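Side-chain contact in beta-lactamase-related domain-containing protein (Bacteroides dorei DSM 17855, PDB 5TGF), which is of unknown function but belongs to the beta-lactamase family of serine hydrolases and probably acts as a hydrolase: residues 308-313 with 320-325. Sequence-based numbering, arbitrary orientation.
Sequences AHVQGE and FSSFYG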
ATOM      1  N   ALA A 308       6.786   7.635   9.811  1.00 11.03           N
ATOM      2  CA  ALA A 308       6.464   8.109  11.115  1.00 12.01           C
ATOM      3  C   ALA A 308       5.234   7.351  11.617  1.00 12.40           C
ATOM      4  O   ALA A 308       4.578   6.657  10.833  1.00 13.80           O
ATOM      5  CB  ALA A 308       6.184   9.608  11.092  1.00 12.57           C
ATOM      6  N   HIS A 309       4.942   7.491  12.902  1.00 11.89           N
ATOM      7  CA  HIS A 309       3.763   6.856  13.515  1.00 12.34           C
ATOM      8  C   HIS A 309       3.144   7.862  14.484  1.00 12.41           C
ATOM      9  O   HIS A 309       3.733   8.235  15.488  1.00 12.02           O
ATOM     10  CB  HIS A 309       4.105   5.537  14.218  1.00 12.69           C
ATOM     11  CG  HIS A 309       2.899   4.723  14.593  1.00 13.30           C
ATOM     12  ND1 HIS A 309       1.915   5.193  15.445  1.00 13.43           N
ATOM     13  CD2 HIS A 309       2.476   3.508  14.174  1.00 14.08           C
ATOM     14  CE1 HIS A 309       0.947   4.289  15.534  1.00 13.16           C
ATOM     15  NE2 HIS A 309       1.254   3.273  14.760  1.00 12.73           N
ATOM     16  N   VAL A 310       1.942   8.304  14.168  1.00 12.89           N
ATOM     17  CA  VAL A 310       1.230   9.328  14.981  1.00 12.56           C
ATOM     18  C   VAL A 310       1.112   8.859  16.429  1.00 14.58           C
ATOM     19  O   VAL A 310       1.026   7.641  16.729  1.00 13.67           O
ATOM     20  CB  VAL A 310      -0.169   9.653  14.345  1.00 12.84           C
ATOM     21  CG1 VAL A 310      -1.144   8.503  14.618  1.00 12.65           C
ATOM     22  CG2 VAL A 310      -0.740  10.981  14.830  1.00 13.40           C
ATOM     23  N   GLN A 311       1.175   9.817  17.341  1.00 15.87           N
ATOM     24  CA  GLN A 311       0.792   9.544  18.731  1.00 20.29           C
ATOM     25  C   GLN A 311      -0.568  10.131  18.983  1.00 20.75           C
ATOM     26  O   GLN A 311      -0.865  11.238  18.532  1.00 22.51           O
ATOM     27  CB  GLN A 311       1.825   9.989  19.780  1.00 26.11           C
ATOM     28  CG  GLN A 311       2.356  11.409  19.763  1.00 34.56           C
ATOM     29  CD  GLN A 311       3.796  11.532  20.361  1.00 44.53           C
ATOM     30  OE1 GLN A 311       4.301  10.622  21.059  1.00 38.86           O
ATOM     31  NE2 GLN A 311       4.462  12.675  20.086  1.00 42.95           N
ATOM     32  N   GLY A 312      -1.418   9.335  19.613  1.00 22.10           N
ATOM     33  CA  GLY A 312      -2.800   9.713  19.847  1.00 23.36           C
ATOM     34  C   GLY A 312      -3.635   9.399  18.632  1.00 21.64           C
ATOM     35  O   GLY A 312      -3.295   8.531  17.842  1.00 20.91           O
ATOM     36  N   GLU A 313      -4.773  10.063  18.531  1.00 22.25           N
ATOM     37  CA  GLU A 313      -5.666   9.855  17.409  1.00 24.88           C
ATOM     38  C   GLU A 313      -5.062  10.444  16.152  1.00 21.17           C
ATOM     39  O   GLU A 313      -4.406  11.493  16.179  1.00 19.15           O
ATOM     40  CB  GLU A 313      -7.049  10.476  17.667  1.00 28.34           C
ATOM     41  CG  GLU A 313      -7.797   9.746  18.761  1.00 34.41           C
ATOM     42  CD  GLU A 313      -9.192  10.286  18.965  1.00 42.06           C
ATOM     43  OE1 GLU A 313     -10.115   9.847  18.243  1.00 45.53           O
ATOM     44  OE2 GLU A 313      -9.338  11.174  19.819  1.00 42.63           O
ATOM     45  N   PHE A 320      -5.663  18.615  11.874  1.00 19.96           N
ATOM     46  CA  PHE A 320      -4.587  17.745  11.350  1.00 17.97           C
ATOM     47  C   PHE A 320      -5.113  16.322  11.238  1.00 15.73           C
ATOM     48  O   PHE A 320      -5.889  15.854  12.086  1.00 16.45           O
ATOM     49  CB  PHE A 320      -3.351  17.793  12.260  1.00 19.39           C
ATOM     50  CG  PHE A 320      -2.323  16.718  11.980  1.00 19.00           C
ATOM     51  CD1 PHE A 320      -1.298  16.927  11.068  1.00 20.56           C
ATOM     52  CD2 PHE A 320      -2.366  15.517  12.678  1.00 20.74           C
ATOM     53  CE1 PHE A 320      -0.357  15.925  10.832  1.00 22.26           C
ATOM     54  CE2 PHE A 320      -1.394  14.541  12.486  1.00 19.07           C
ATOM     55  CZ  PHE A 320      -0.401  14.741  11.565  1.00 18.77           C
ATOM     56  N   SER A 321      -4.623  15.605  10.231  1.00 14.89           N
ATOM     57  CA  SER A 321      -4.907  14.194  10.077  1.00 15.15           C
ATOM     58  C   SER A 321      -3.683  13.515   9.514  1.00 14.56           C
ATOM     59  O   SER A 321      -3.212  13.897   8.432  1.00 16.28           O
ATOM     60  CB  SER A 321      -6.071  13.933   9.119  1.00 16.65           C
ATOM     61  OG  SER A 321      -6.249  12.534   8.911  1.00 15.57           O
ATOM     62  N   SER A 322      -3.215  12.476  10.222  1.00 14.02           N
ATOM     63  CA  SER A 322      -2.045  11.730   9.777  1.00 14.41           C
ATOM     64  C   SER A 322      -2.369  10.854   8.555  1.00 15.73           C
ATOM     65  O   SER A 322      -1.467  10.222   7.988  1.00 15.75           O
ATOM     66  CB  SER A 322      -1.482  10.870  10.912  1.00 14.85           C
ATOM     67  OG  SER A 322      -2.465  10.023  11.464  1.00 14.63           O
ATOM     68  N   PHE A 323      -3.648  10.728   8.211  1.00 14.79           N
ATOM     69  CA  PHE A 323      -4.061   9.991   6.997  1.00 15.22           C
ATOM     70  C   PHE A 323      -4.461  10.948   5.857  1.00 15.66           C
ATOM     71  O   PHE A 323      -3.784  11.023   4.809  1.00 12.26           O
ATOM     72  CB  PHE A 323      -5.196   9.036   7.355  1.00 15.61           C
ATOM     73  CG  PHE A 323      -5.652   8.175   6.215  1.00 19.25           C
ATOM     74  CD1 PHE A 323      -4.775   7.283   5.596  1.00 18.81           C
ATOM     75  CD2 PHE A 323      -6.982   8.153   5.846  1.00 21.42           C
ATOM     76  CE1 PHE A 323      -5.202   6.469   4.552  1.00 21.15           C
ATOM     77  CE2 PHE A 323      -7.435   7.302   4.837  1.00 24.60           C
ATOM     78  CZ  PHE A 323      -6.538   6.458   4.189  1.00 24.05           C
ATOM     79  N   TYR A 324      -5.515  11.725   6.091  1.00 13.58           N
ATOM     80  CA  TYR A 324      -6.043  12.615   5.039  1.00 14.02           C
ATOM     81  C   TYR A 324      -5.172  13.813   4.722  1.00 14.59           C
ATOM     82  O   TYR A 324      -5.314  14.402   3.650  1.00 14.96           O
ATOM     83  CB  TYR A 324      -7.457  13.078   5.395  1.00 14.18           C
ATOM     84  CG  TYR A 324      -8.442  11.931   5.494  1.00 14.70           C
ATOM     85  CD1 TYR A 324      -8.880  11.279   4.347  1.00 16.26           C
ATOM     86  CD2 TYR A 324      -8.934  11.502   6.703  1.00 16.82           C
ATOM     87  CE1 TYR A 324      -9.771  10.262   4.412  1.00 16.09           C
ATOM     88  CE2 TYR A 324      -9.845  10.465   6.778  1.00 17.68           C
ATOM     89  CZ  TYR A 324     -10.274   9.873   5.600  1.00 16.76           C
ATOM     90  OH  TYR A 324     -11.118   8.822   5.646  1.00 20.45           O
ATOM     91  N   GLY A 325      -4.253  14.174   5.625  1.00 12.82           N
ATOM     92  CA  GLY A 325      -3.364  15.322   5.417  1.00 13.36           C
ATOM     93  C   GLY A 325      -2.110  14.990   4.626  1.00 14.74           C
ATOM     94  O   GLY A 325      -1.443  15.882   4.116  1.00 16.10           O
TER
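With chi1 at 75°, V310 sets CG2 opposite its backbone N and CG1 between that N and the carbonyl carbon; S322, with chi1 at 54°, holds OG in the equivalent position of its own residue. Both CB atoms head across the gap, and the valine meets the serine along the whole CB-OG bond rather than at one point: V310 CB lies 3.9 Å from S322 CB and 3.7 Å from S322 OG. V310 CG1 is likewise 3.7 Å from S322 OG, while V310 CG2 approaches S322 CB at 4.0 Å. These are van der Waals contacts: the serine hydroxyl spends its hydrogen on the backbone O of W289, which probably holds its rotation, with the valine packed against it. V310 CG2 also reaches F320, at the edge of its ring and near the ring plane, with CE2 the nearest ring atom at 4.3 Å; this is a looser apolar touch. The interface is small, burying 101 Å² in total, yet V310 and S322 are themselves buried.

Each side is also shaped by bonds within its own segment. H309 ND1 donates to V310 O over 2.9 Å, nearly in the imidazole plane, turning the ring onto the backbone of the valine. S321 OG accepts from F323 N at 3.2 Å and from Y324 N at 3.0 Å, an ST turn and ST motif that curl the chain from S321 onward, with S322 within the bend; G325 N closes the same bend on S321 O.

F320 also stacks on Y25 and meets W20 of helix 11-22 edge-to-face, while V310 pairs by backbone with A290. The contact thereby draws together two parts of the long connection between sheet strand 302-307 and the C-terminal helix 328-337, beside the loop that follows helix 11-22.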